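Local atomic coordinates of D-3-phosphoglycerate dehydrogenase (Sulfolobus tokodaii, PDB entry 2EKL), a protein that probably oxidises D-3-phosphoglycerate with NAD as the hydride acceptor, as a member of the D-isomer specific 2-hydroxyacid dehydrogenase family. Residues A73-G78 / E297-N302; S104-T109 / G151-K156; I110-A115 / A253-V258; W260-K265 / T281-A286. One frame throughout, in Å; residues are numbered along the deposited sequence.

Interaction 1. Residues A73-G78 / E297-N302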
# COMPACT_ATOMS: atom_id res chain seq x y z
N ALA A 73 -26.65 21.52 -7.57
CA ALA A 73 -25.23 21.29 -7.34
C ALA A 73 -25.01 20.20 -6.31
O ALA A 73 -25.53 20.26 -5.20
CB ALA A 73 -24.55 22.58 -6.89
N ARG A 74 -24.23 19.19 -6.69
CA ARG A 74 -23.91 18.08 -5.80
C ARG A 74 -22.43 18.22 -5.44
O ARG A 74 -21.56 18.05 -6.29
CB ARG A 74 -24.15 16.75 -6.51
CG ARG A 74 -23.56 15.54 -5.80
CD ARG A 74 -24.24 15.27 -4.48
NE ARG A 74 -23.56 14.23 -3.70
CZ ARG A 74 -23.49 12.95 -4.05
NH1 ARG A 74 -24.05 12.53 -5.17
NH2 ARG A 74 -22.85 12.09 -3.27
N ALA A 75 -22.15 18.54 -4.18
CA ALA A 75 -20.77 18.68 -3.74
C ALA A 75 -20.22 17.29 -3.46
O ALA A 75 -20.03 16.90 -2.31
CB ALA A 75 -20.71 19.54 -2.48
N GLY A 76 -19.99 16.54 -4.54
CA GLY A 76 -19.48 15.19 -4.43
C GLY A 76 -18.96 14.68 -5.76
O GLY A 76 -18.99 15.39 -6.76
N ILE A 77 -18.50 13.43 -5.78
CA ILE A 77 -17.95 12.84 -6.99
C ILE A 77 -18.97 12.02 -7.77
O ILE A 77 -18.66 11.47 -8.82
CB ILE A 77 -16.74 11.94 -6.65
CG1 ILE A 77 -17.20 10.79 -5.75
CG2 ILE A 77 -15.67 12.77 -5.96
CD1 ILE A 77 -16.08 9.86 -5.32
N GLY A 78 -20.20 11.96 -7.26
CA GLY A 78 -21.24 11.20 -7.92
C GLY A 78 -22.59 11.90 -7.88
O GLY A 78 -22.69 13.01 -7.37
N GLU A 297 -13.80 22.88 -4.60
CA GLU A 297 -13.40 23.85 -5.62
C GLU A 297 -14.04 23.59 -6.97
O GLU A 297 -14.50 24.51 -7.64
CB GLU A 297 -11.88 23.85 -5.80
CG GLU A 297 -11.10 24.14 -4.53
CD GLU A 297 -9.62 24.33 -4.79
OE1 GLU A 297 -9.05 23.52 -5.56
OE2 GLU A 297 -9.03 25.27 -4.23
N MET A 298 -14.06 22.32 -7.38
CA MET A 298 -14.65 21.96 -8.66
C MET A 298 -16.16 22.18 -8.67
O MET A 298 -16.71 22.68 -9.65
CB MET A 298 -14.35 20.50 -8.99
CG MET A 298 -12.90 20.25 -9.32
SD MET A 298 -12.65 18.55 -9.85
CE MET A 298 -13.85 18.46 -11.19
N THR A 299 -16.82 21.81 -7.58
CA THR A 299 -18.26 21.99 -7.51
C THR A 299 -18.56 23.48 -7.54
O THR A 299 -19.51 23.92 -8.19
CB THR A 299 -18.84 21.36 -6.22
OG1 THR A 299 -18.58 19.95 -6.22
CG2 THR A 299 -20.35 21.59 -6.14
N THR A 300 -17.74 24.27 -6.85
CA THR A 300 -17.91 25.72 -6.83
C THR A 300 -17.68 26.32 -8.21
O THR A 300 -18.47 27.14 -8.69
CB THR A 300 -16.94 26.37 -5.82
OG1 THR A 300 -17.22 25.88 -4.51
CG2 THR A 300 -17.10 27.90 -5.83
N GLN A 301 -16.60 25.91 -8.87
CA GLN A 301 -16.30 26.45 -10.19
C GLN A 301 -17.33 26.04 -11.24
O GLN A 301 -17.71 26.84 -12.09
CB GLN A 301 -14.90 26.03 -10.64
CG GLN A 301 -14.45 26.78 -11.89
CD GLN A 301 -14.64 28.29 -11.75
OE1 GLN A 301 -14.04 28.93 -10.88
NE2 GLN A 301 -15.48 28.87 -12.61
N ASN A 302 -17.79 24.79 -11.18
CA ASN A 302 -18.78 24.33 -12.14
C ASN A 302 -20.12 25.03 -11.90
O ASN A 302 -20.86 25.30 -12.84
CB ASN A 302 -18.96 22.81 -12.07
CG ASN A 302 -17.78 22.06 -12.67
OD1 ASN A 302 -17.06 22.60 -13.51
ND2 ASN A 302 -17.58 20.81 -12.25
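Thr299 lays its side chain against the chain from Ala73 to Ala75, where strand 71-74 leaves the five-stranded parallel sheet of the first domain, an alpha/beta fold with strand order 2-1-3-4-5. The contact brings helix 289-309, from the C-terminal end of the chain, back onto that sheet. From its root outward, Thr299 CB comes first to the backbone, 4.1 Å from Ala75 CA. There the side chain forks. The methyl CG2, anti to the backbone N, lies 3.7 Å from Arg74 O and 3.8 Å from Ala75 CA, with the methyls of Ala75 and Ala73 a little farther off (CB at 4.2 and 4.4 Å). Small residues suit all three places, because the helix backbone comes close to the turn that follows the strand, Ala75 CA lying 5.6 Å from Thr299 CA. The other branch, OG1, lies beside the backbone N (chi1 -61°) and bonds back to Val295 O one helical turn earlier, which satisfies a polar atom in a buried place. Ala75 centres an inverse gamma turn, closed by a weak bond from Gly76 N to Arg74 O, that bends the chain away after the strand. At this bend Thr299 OG1 rests 3.5 Å from Ala75 CA.

Interaction 2. Residues S104-T109 / G151-K156. With NAD (nicotinamide-adenine-dinucleotide), chain B.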
# COMPACT_ATOMS: atom_id res chain seq x y z
N SER A 104 -6.52 9.88 -5.30
CA SER A 104 -6.70 9.34 -3.96
C SER A 104 -7.26 7.92 -4.03
O SER A 104 -6.88 7.05 -3.25
CB SER A 104 -7.62 10.25 -3.14
OG SER A 104 -6.93 11.43 -2.78
N ALA A 105 -8.16 7.68 -4.98
CA ALA A 105 -8.75 6.35 -5.14
C ALA A 105 -7.69 5.38 -5.69
O ALA A 105 -7.62 4.22 -5.28
CB ALA A 105 -9.96 6.41 -6.08
N VAL A 106 -6.87 5.88 -6.61
CA VAL A 106 -5.80 5.08 -7.20
C VAL A 106 -4.82 4.62 -6.12
O VAL A 106 -4.42 3.45 -6.06
CB VAL A 106 -4.99 5.90 -8.24
CG1 VAL A 106 -3.71 5.17 -8.61
CG2 VAL A 106 -5.84 6.15 -9.49
N GLU A 107 -4.43 5.55 -5.26
CA GLU A 107 -3.49 5.25 -4.20
C GLU A 107 -4.05 4.24 -3.21
O GLU A 107 -3.34 3.31 -2.80
CB GLU A 107 -3.06 6.55 -3.51
CG GLU A 107 -2.11 7.38 -4.38
CD GLU A 107 -2.15 8.87 -4.08
OE1 GLU A 107 -2.50 9.25 -2.94
OE2 GLU A 107 -1.81 9.66 -4.98
N LEU A 108 -5.31 4.39 -2.83
CA LEU A 108 -5.90 3.45 -1.89
C LEU A 108 -5.96 2.07 -2.53
O LEU A 108 -5.79 1.06 -1.85
CB LEU A 108 -7.32 3.88 -1.49
CG LEU A 108 -7.98 2.99 -0.44
CD1 LEU A 108 -7.21 3.08 0.87
CD2 LEU A 108 -9.43 3.41 -0.23
N THR A 109 -6.18 2.01 -3.84
CA THR A 109 -6.25 0.73 -4.55
C THR A 109 -4.92 -0.01 -4.42
O THR A 109 -4.89 -1.20 -4.08
CB THR A 109 -6.56 0.93 -6.05
OG1 THR A 109 -7.83 1.59 -6.20
CG2 THR A 109 -6.62 -0.43 -6.77
N GLY A 151 -10.79 3.20 -16.87
CA GLY A 151 -11.09 4.62 -16.97
C GLY A 151 -10.05 5.47 -16.28
O GLY A 151 -8.87 5.14 -16.29
N ARG A 152 -10.49 6.56 -15.66
CA ARG A 152 -9.58 7.47 -14.96
C ARG A 152 -8.71 6.73 -13.95
O ARG A 152 -7.48 6.82 -13.98
CB ARG A 152 -10.36 8.55 -14.21
CG ARG A 152 -11.31 9.39 -15.05
CD ARG A 152 -11.76 10.60 -14.24
NE ARG A 152 -12.82 11.36 -14.89
CZ ARG A 152 -14.11 11.05 -14.84
NH1 ARG A 152 -14.51 9.99 -14.15
NH2 ARG A 152 -15.01 11.81 -15.45
N ILE A 153 -9.36 6.02 -13.04
CA ILE A 153 -8.65 5.29 -11.99
C ILE A 153 -7.97 4.02 -12.50
O ILE A 153 -6.80 3.79 -12.20
CB ILE A 153 -9.63 4.93 -10.85
CG1 ILE A 153 -10.15 6.22 -10.21
CG2 ILE A 153 -8.93 4.06 -9.80
CD1 ILE A 153 -11.29 6.00 -9.24
N GLY A 154 -8.69 3.22 -13.27
CA GLY A 154 -8.11 2.00 -13.79
C GLY A 154 -6.81 2.22 -14.56
O GLY A 154 -5.86 1.46 -14.41
N THR A 155 -6.78 3.26 -15.38
CA THR A 155 -5.58 3.55 -16.16
C THR A 155 -4.38 3.83 -15.27
O THR A 155 -3.29 3.30 -15.50
CB THR A 155 -5.80 4.75 -17.10
OG1 THR A 155 -6.84 4.43 -18.04
CG2 THR A 155 -4.52 5.07 -17.86
N LYS A 156 -4.56 4.66 -14.25
CA LYS A 156 -3.46 4.99 -13.36
C LYS A 156 -2.99 3.82 -12.50
O LYS A 156 -1.79 3.69 -12.22
CB LYS A 156 -3.82 6.20 -12.48
CG LYS A 156 -3.88 7.50 -13.29
CD LYS A 156 -4.15 8.71 -12.41
CE LYS A 156 -4.03 9.99 -13.22
NZ LYS A 156 -4.25 11.22 -12.40
PA NAD B . -14.55 6.13 -15.28
O1A NAD B . -13.42 6.99 -15.68
O2A NAD B . -15.92 6.50 -15.83
O5B NAD B . -14.15 4.63 -15.70
C5B NAD B . -15.08 3.58 -15.48
C4B NAD B . -14.70 2.48 -16.65
O4B NAD B . -15.27 1.19 -16.34
C3B NAD B . -15.13 3.01 -18.06
O3B NAD B . -14.05 2.99 -18.98
C2B NAD B . -16.34 2.12 -18.38
O2B NAD B . -16.67 1.93 -19.73
C1B NAD B . -15.92 0.91 -17.62
N9A NAD B . -17.02 -0.09 -17.44
C8A NAD B . -18.36 0.07 -17.11
N7A NAD B . -18.96 -1.14 -17.06
C5A NAD B . -18.03 -2.09 -17.35
C6A NAD B . -18.03 -3.53 -17.45
N6A NAD B . -19.14 -4.23 -17.25
N1A NAD B . -16.82 -4.23 -17.78
C2A NAD B . -15.59 -3.53 -18.02
N3A NAD B . -15.59 -2.11 -17.92
C4A NAD B . -16.79 -1.42 -17.59
O3 NAD B . -14.69 6.13 -13.68
PN NAD B . -13.56 6.29 -12.54
O1N NAD B . -12.30 5.68 -12.99
O2N NAD B . -13.51 7.76 -12.26
O5D NAD B . -14.31 5.53 -11.38
C5D NAD B . -14.29 4.12 -11.35
C4D NAD B . -15.10 3.58 -10.18
O4D NAD B . -14.54 3.96 -8.94
C3D NAD B . -16.58 4.03 -10.10
O3D NAD B . -17.44 2.93 -9.74
C2D NAD B . -16.56 5.14 -9.11
O2D NAD B . -17.85 5.49 -8.65
C1D NAD B . -15.57 4.53 -8.15
N1N NAD B . -14.92 5.43 -7.16
C2N NAD B . -14.84 4.99 -5.81
C3N NAD B . -14.21 5.83 -4.84
C7N NAD B . -14.12 5.38 -3.43
O7N NAD B . -14.23 6.32 -2.48
N7N NAD B . -13.95 4.12 -3.06
C4N NAD B . -13.67 7.14 -5.30
C5N NAD B . -13.76 7.58 -6.68
C6N NAD B . -14.39 6.70 -7.62
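Ile153 and Ala105 meet methyl to methyl, Ile153 CD1 lying 3.5 Å from Ala105 CB, tighter than usual for two carbons. Ile153 reaches this point because CG1 sits beside the backbone N (chi1 -63°) and the chain then runs on extended, which also sets CD1 3.6 Å from C6N of the nicotinamide. Its other branch, CG2, touches Val106 CG2 of the neighbouring helix at 3.7 Å. That same valine methyl nests against Lys156 CB at 3.6 Å, their side chains crossing at about a right angle; the extended lysine carries NZ away to a salt bridge with Asp103. A branched residue suits position 153, since CG2 goes to Val106 while the longer arm reaches Ala105 and the nicotinamide. With an alanine here, CD1 and CG2 are gone, and the nicotinamide is likely to be less firmly placed on that side, with a gap beside Ala105 and Val106.

Helix 152-163 begins at the pyrophosphate, as in Rossmann folds with a GxGxxG turn. Arg152 N gives NAD O1A a nearly straight bond (3.0 Å, 174°), and Ile153 N grips O1N at 3.0 Å. The extended Arg152 brings NH1 to O2N, 3.1 Å away and more bent (146°), at the guanidinium edge. Gly151 CA passes close to O5B, where a side chain would collide. Backbone amides, a guanidinium and the helix start would be expected to offset the pyrophosphate's negative charge.

Interaction 3. Residues I110-A115 / A253-V258. With NAD (nicotinamide-adenine-dinucleotide), chain B.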
# COMPACT_ATOMS: atom_id res chain seq x y z
N ILE A 110 -3.83 0.69 -4.70
CA ILE A 110 -2.49 0.09 -4.60
C ILE A 110 -2.22 -0.31 -3.15
O ILE A 110 -1.64 -1.37 -2.88
CB ILE A 110 -1.40 1.10 -5.06
CG1 ILE A 110 -1.58 1.42 -6.54
CG2 ILE A 110 -0.00 0.52 -4.79
CD1 ILE A 110 -1.49 0.21 -7.47
N GLY A 111 -2.65 0.53 -2.22
CA GLY A 111 -2.44 0.22 -0.81
C GLY A 111 -3.18 -1.04 -0.41
O GLY A 111 -2.64 -1.88 0.31
N LEU A 112 -4.43 -1.17 -0.85
CA LEU A 112 -5.24 -2.35 -0.54
C LEU A 112 -4.63 -3.61 -1.16
O LEU A 112 -4.58 -4.67 -0.52
CB LEU A 112 -6.68 -2.16 -1.04
CG LEU A 112 -7.57 -1.24 -0.19
CD1 LEU A 112 -8.89 -0.98 -0.91
CD2 LEU A 112 -7.81 -1.90 1.16
N MET A 113 -4.16 -3.50 -2.40
CA MET A 113 -3.56 -4.64 -3.08
C MET A 113 -2.36 -5.18 -2.29
O MET A 113 -2.24 -6.38 -2.07
CB MET A 113 -3.11 -4.24 -4.49
CG MET A 113 -2.36 -5.34 -5.23
SD MET A 113 -1.88 -4.86 -6.91
CE MET A 113 -0.58 -3.67 -6.56
N ILE A 114 -1.49 -4.28 -1.85
CA ILE A 114 -0.31 -4.68 -1.10
C ILE A 114 -0.69 -5.18 0.29
O ILE A 114 -0.14 -6.18 0.76
CB ILE A 114 0.70 -3.52 -0.98
CG1 ILE A 114 1.17 -3.11 -2.38
CG2 ILE A 114 1.89 -3.94 -0.14
CD1 ILE A 114 1.96 -1.81 -2.42
N ALA A 115 -1.63 -4.50 0.94
CA ALA A 115 -2.06 -4.92 2.28
C ALA A 115 -2.63 -6.33 2.23
O ALA A 115 -2.39 -7.14 3.12
CB ALA A 115 -3.09 -3.95 2.83
N ALA A 253 -7.35 -13.52 -1.25
CA ALA A 253 -7.83 -12.38 -0.49
C ALA A 253 -8.71 -11.46 -1.32
O ALA A 253 -8.57 -11.38 -2.54
CB ALA A 253 -6.64 -11.59 0.08
N TYR A 254 -9.63 -10.78 -0.63
CA TYR A 254 -10.51 -9.81 -1.26
C TYR A 254 -10.26 -8.53 -0.46
O TYR A 254 -10.49 -8.48 0.75
CB TYR A 254 -11.98 -10.21 -1.13
CG TYR A 254 -12.95 -9.21 -1.76
CD1 TYR A 254 -12.96 -8.99 -3.14
CD2 TYR A 254 -13.86 -8.51 -0.97
CE1 TYR A 254 -13.86 -8.09 -3.72
CE2 TYR A 254 -14.76 -7.60 -1.54
CZ TYR A 254 -14.75 -7.40 -2.91
OH TYR A 254 -15.65 -6.52 -3.47
N ALA A 255 -9.74 -7.50 -1.13
CA ALA A 255 -9.45 -6.22 -0.49
C ALA A 255 -10.39 -5.19 -1.08
O ALA A 255 -10.37 -4.96 -2.29
CB ALA A 255 -8.00 -5.82 -0.74
N THR A 256 -11.20 -4.55 -0.25
CA THR A 256 -12.17 -3.61 -0.77
C THR A 256 -12.39 -2.37 0.09
O THR A 256 -12.20 -2.39 1.31
CB THR A 256 -13.53 -4.32 -0.95
OG1 THR A 256 -14.47 -3.44 -1.56
CG2 THR A 256 -14.08 -4.77 0.41
N ASP A 257 -12.77 -1.27 -0.57
CA ASP A 257 -13.06 -0.02 0.12
C ASP A 257 -14.58 0.15 0.09
O ASP A 257 -15.12 1.10 0.66
CB ASP A 257 -12.39 1.15 -0.61
CG ASP A 257 -12.61 2.48 0.10
OD1 ASP A 257 -12.35 2.55 1.33
OD2 ASP A 257 -13.03 3.45 -0.56
N VAL A 258 -15.26 -0.78 -0.57
CA VAL A 258 -16.72 -0.72 -0.69
C VAL A 258 -17.41 -2.03 -0.31
O VAL A 258 -16.96 -3.12 -0.67
CB VAL A 258 -17.14 -0.34 -2.13
CG1 VAL A 258 -16.61 1.05 -2.47
CG2 VAL A 258 -16.61 -1.38 -3.12
PA NAD B . -14.55 6.13 -15.28
O1A NAD B . -13.42 6.99 -15.68
O2A NAD B . -15.92 6.50 -15.83
O5B NAD B . -14.15 4.63 -15.70
C5B NAD B . -15.08 3.58 -15.48
C4B NAD B . -14.70 2.48 -16.65
O4B NAD B . -15.27 1.19 -16.34
C3B NAD B . -15.13 3.01 -18.06
O3B NAD B . -14.05 2.99 -18.98
C2B NAD B . -16.34 2.12 -18.38
O2B NAD B . -16.67 1.93 -19.73
C1B NAD B . -15.92 0.91 -17.62
N9A NAD B . -17.02 -0.09 -17.44
C8A NAD B . -18.36 0.07 -17.11
N7A NAD B . -18.96 -1.14 -17.06
C5A NAD B . -18.03 -2.09 -17.35
C6A NAD B . -18.03 -3.53 -17.45
N6A NAD B . -19.14 -4.23 -17.25
N1A NAD B . -16.82 -4.23 -17.78
C2A NAD B . -15.59 -3.53 -18.02
N3A NAD B . -15.59 -2.11 -17.92
C4A NAD B . -16.79 -1.42 -17.59
O3 NAD B . -14.69 6.13 -13.68
PN NAD B . -13.56 6.29 -12.54
O1N NAD B . -12.30 5.68 -12.99
O2N NAD B . -13.51 7.76 -12.26
O5D NAD B . -14.31 5.53 -11.38
C5D NAD B . -14.29 4.12 -11.35
C4D NAD B . -15.10 3.58 -10.18
O4D NAD B . -14.54 3.96 -8.94
C3D NAD B . -16.58 4.03 -10.10
O3D NAD B . -17.44 2.93 -9.74
C2D NAD B . -16.56 5.14 -9.11
O2D NAD B . -17.85 5.49 -8.65
C1D NAD B . -15.57 4.53 -8.15
N1N NAD B . -14.92 5.43 -7.16
C2N NAD B . -14.84 4.99 -5.81
C3N NAD B . -14.21 5.83 -4.84
C7N NAD B . -14.12 5.38 -3.43
O7N NAD B . -14.23 6.32 -2.48
N7N NAD B . -13.95 4.12 -3.06
C4N NAD B . -13.67 7.14 -5.30
C5N NAD B . -13.76 7.58 -6.68
C6N NAD B . -14.39 6.70 -7.62
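The peptide plane joining Thr256 to Asp257 takes Leu112 CD1 over one face, 3.9 Å above Thr256 C, while the carboxylate of Asp257 carries a methyl of Leu108 over one of its own faces. This is the Rossmann-type domain: helix 102-118 packs on the seven-stranded parallel sheet where strand 251-256 ends. Polar partners take both oxygens of Asp257: OD1 accepts from Thr281 OG1 and Ile284 N, OD2 from Gly285 N and from the NAD carboxamide, whose N7N lies 2.7 Å from OD2 in a somewhat bent bond (154°). Four bonds hold the group in place, and an aspartate suits the position because its short side chain, with CG anti to the backbone N (chi1 -177°), offers two acceptors at once.

Within the strand, Leu112 packs on Ala255, whose CB lies 3.9 Å from Leu112 CB and 3.6 Å from Leu112 O; a small residue is fitting where the helix comes so near the strand, Leu112 CA and Ala255 CA being 5.7 Å apart. Met120 of the second subunit also packs on Leu112. The leucine's branched end reaches past the strand to the cofactor-binding Asp257, Leu112 CD1 standing 4.1 Å from Asp257 CB.

Interaction 4. Residues W260-K265 / T281-A286. With NAD (nicotinamide-adenine-dinucleotide), chain B.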
# COMPACT_ATOMS: atom_id res chain seq x y z
N TRP A 260 -21.38 -4.04 0.18
CA TRP A 260 -22.77 -4.03 -0.24
C TRP A 260 -23.60 -3.19 0.73
O TRP A 260 -24.48 -2.44 0.31
CB TRP A 260 -23.27 -5.47 -0.35
CG TRP A 260 -22.45 -6.24 -1.34
CD1 TRP A 260 -22.70 -6.37 -2.69
CD2 TRP A 260 -21.20 -6.90 -1.10
NE1 TRP A 260 -21.67 -7.06 -3.29
CE2 TRP A 260 -20.74 -7.39 -2.34
CE3 TRP A 260 -20.43 -7.11 0.04
CZ2 TRP A 260 -19.54 -8.09 -2.47
CZ3 TRP A 260 -19.22 -7.81 -0.08
CH2 TRP A 260 -18.79 -8.29 -1.33
N ASN A 261 -23.30 -3.33 2.01
CA ASN A 261 -23.95 -2.58 3.07
C ASN A 261 -22.84 -2.15 4.03
O ASN A 261 -22.07 -2.97 4.50
CB ASN A 261 -24.97 -3.44 3.82
CG ASN A 261 -26.30 -3.54 3.08
OD1 ASN A 261 -27.01 -2.55 2.92
ND2 ASN A 261 -26.64 -4.74 2.63
N GLU A 262 -22.77 -0.84 4.30
CA GLU A 262 -21.74 -0.30 5.18
C GLU A 262 -22.37 0.40 6.38
O GLU A 262 -22.86 1.52 6.27
CB GLU A 262 -20.88 0.70 4.39
CG GLU A 262 -20.37 0.14 3.05
CD GLU A 262 -19.73 1.20 2.15
OE1 GLU A 262 -19.88 2.41 2.43
OE2 GLU A 262 -19.09 0.82 1.15
N PRO A 263 -22.36 -0.26 7.56
CA PRO A 263 -21.83 -1.59 7.88
C PRO A 263 -22.73 -2.69 7.34
O PRO A 263 -23.88 -2.44 6.97
CB PRO A 263 -21.79 -1.60 9.41
CG PRO A 263 -21.93 -0.15 9.81
CD PRO A 263 -22.87 0.39 8.78
N PRO A 264 -22.22 -3.94 7.29
CA PRO A 264 -22.97 -5.10 6.80
C PRO A 264 -24.17 -5.43 7.69
O PRO A 264 -24.12 -5.20 8.90
CB PRO A 264 -21.93 -6.22 6.84
CG PRO A 264 -20.64 -5.50 6.68
CD PRO A 264 -20.83 -4.31 7.57
N LYS A 265 -25.22 -5.96 7.09
CA LYS A 265 -26.43 -6.31 7.84
C LYS A 265 -26.85 -7.76 7.61
O LYS A 265 -27.33 -8.42 8.52
CB LYS A 265 -27.57 -5.37 7.45
CG LYS A 265 -27.30 -3.91 7.78
CD LYS A 265 -28.47 -3.01 7.41
CE LYS A 265 -28.71 -2.98 5.91
NZ LYS A 265 -29.83 -2.07 5.56
N THR A 281 -11.68 -1.32 3.98
CA THR A 281 -11.50 0.04 4.47
C THR A 281 -12.91 0.63 4.40
O THR A 281 -13.74 0.19 3.60
CB THR A 281 -10.48 0.85 3.64
OG1 THR A 281 -10.68 0.62 2.24
CG2 THR A 281 -9.05 0.45 4.03
N THR A 282 -13.16 1.63 5.23
CA THR A 282 -14.49 2.22 5.34
C THR A 282 -14.91 3.27 4.31
O THR A 282 -15.39 4.35 4.65
CB THR A 282 -14.65 2.80 6.76
OG1 THR A 282 -13.60 3.74 7.02
CG2 THR A 282 -14.53 1.68 7.80
N HIS A 283 -14.74 2.93 3.03
CA HIS A 283 -15.11 3.82 1.93
C HIS A 283 -14.38 5.15 2.04
O HIS A 283 -15.00 6.22 1.98
CB HIS A 283 -16.63 4.02 1.91
CG HIS A 283 -17.19 4.24 0.54
ND1 HIS A 283 -18.35 3.64 0.11
CD2 HIS A 283 -16.74 4.98 -0.50
CE1 HIS A 283 -18.60 4.01 -1.14
NE2 HIS A 283 -17.63 4.82 -1.53
N ILE A 284 -13.06 5.08 2.18
CA ILE A 284 -12.22 6.26 2.31
C ILE A 284 -11.47 6.62 1.02
O ILE A 284 -10.56 7.43 1.05
CB ILE A 284 -11.18 6.06 3.44
CG1 ILE A 284 -10.32 4.83 3.14
CG2 ILE A 284 -11.90 5.88 4.78
CD1 ILE A 284 -9.21 4.59 4.16
N GLY A 285 -11.87 6.01 -0.09
CA GLY A 285 -11.21 6.27 -1.36
C GLY A 285 -11.05 7.72 -1.77
O GLY A 285 -10.04 8.10 -2.38
N ALA A 286 -12.04 8.55 -1.44
CA ALA A 286 -11.98 9.97 -1.78
C ALA A 286 -11.69 10.80 -0.53
O ALA A 286 -11.72 12.03 -0.58
CB ALA A 286 -13.31 10.42 -2.39
PA NAD B . -14.55 6.13 -15.28
O1A NAD B . -13.42 6.99 -15.68
O2A NAD B . -15.92 6.50 -15.83
O5B NAD B . -14.15 4.63 -15.70
C5B NAD B . -15.08 3.58 -15.48
C4B NAD B . -14.70 2.48 -16.65
O4B NAD B . -15.27 1.19 -16.34
C3B NAD B . -15.13 3.01 -18.06
O3B NAD B . -14.05 2.99 -18.98
C2B NAD B . -16.34 2.12 -18.38
O2B NAD B . -16.67 1.93 -19.73
C1B NAD B . -15.92 0.91 -17.62
N9A NAD B . -17.02 -0.09 -17.44
C8A NAD B . -18.36 0.07 -17.11
N7A NAD B . -18.96 -1.14 -17.06
C5A NAD B . -18.03 -2.09 -17.35
C6A NAD B . -18.03 -3.53 -17.45
N6A NAD B . -19.14 -4.23 -17.25
N1A NAD B . -16.82 -4.23 -17.78
C2A NAD B . -15.59 -3.53 -18.02
N3A NAD B . -15.59 -2.11 -17.92
C4A NAD B . -16.79 -1.42 -17.59
O3 NAD B . -14.69 6.13 -13.68
PN NAD B . -13.56 6.29 -12.54
O1N NAD B . -12.30 5.68 -12.99
O2N NAD B . -13.51 7.76 -12.26
O5D NAD B . -14.31 5.53 -11.38
C5D NAD B . -14.29 4.12 -11.35
C4D NAD B . -15.10 3.58 -10.18
O4D NAD B . -14.54 3.96 -8.94
C3D NAD B . -16.58 4.03 -10.10
O3D NAD B . -17.44 2.93 -9.74
C2D NAD B . -16.56 5.14 -9.11
O2D NAD B . -17.85 5.49 -8.65
C1D NAD B . -15.57 4.53 -8.15
N1N NAD B . -14.92 5.43 -7.16
C2N NAD B . -14.84 4.99 -5.81
C3N NAD B . -14.21 5.83 -4.84
C7N NAD B . -14.12 5.38 -3.43
O7N NAD B . -14.23 6.32 -2.48
N7N NAD B . -13.95 4.12 -3.06
C4N NAD B . -13.67 7.14 -5.30
C5N NAD B . -13.76 7.58 -6.68
C6N NAD B . -14.39 6.70 -7.62
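Glu262 and His283 meet nearly at right angles, the carboxylate plane turned 74° from the imidazole, in a His-carboxylate pair joining the loops after strands 251-256 and 278-280, at the C-terminal ends of the parallel strands of the Rossmann-type domain. Such a pair beside the nicotinamide is known from the active sites of this dehydrogenase family. His283 ND1 shares one hydrogen between both carboxylate oxygens, reaching Glu262 OE1 at 3.0 Å and OE2 at 3.1 Å. Each oxygen uses its syn lone pair, so the N-H points into the mouth of the carboxylate. OE1 lies close to the ring plane, 12° out of it, whereas OE2 is tilted 28° out.

Glutamate suits its place because it is long enough to bridge the loops: with CG beside the backbone N, its chain runs extended to the imidazole. OE2 is further held by Phe259 N, and Phe132 of the second subunit packs on the side chain. Histidine suits the facing loop because one flat group can serve two neighbours, ND1 turning to the glutamate while CD2 comes 3.5 Å from NAD O7N at the ring's edge. A leucine in its place has no N-H to offer, and the Glu262 carboxylate, left with Phe259 N, is likely to be held less firmly. Beyond the ring, a side chain at Gly285 would collide with the carboxamide, Gly285 CA lying 3.2 Å from NAD O7N.

How the interactions relate
Interaction 1 opens first, at 73-78 in the first domain, and closes last, at 297-302, so the loop it closes encloses the other three and brings the C-terminal helix back to the first sheet. Interaction 2 opens next at 104-109 and closes at 151-156. Before it closes, interaction 3 has opened at 110-115 on the same helix, and it closes at 253-258; the two cross, tying helix 102-118 both to the first helix after the glycine-rich turn and to a strand far along the Rossmann sheet. Interaction 4 follows in series, a short loop tying together the segments after strands 251-256 and 278-280. Interactions 2, 3 and 4 all reach NAD.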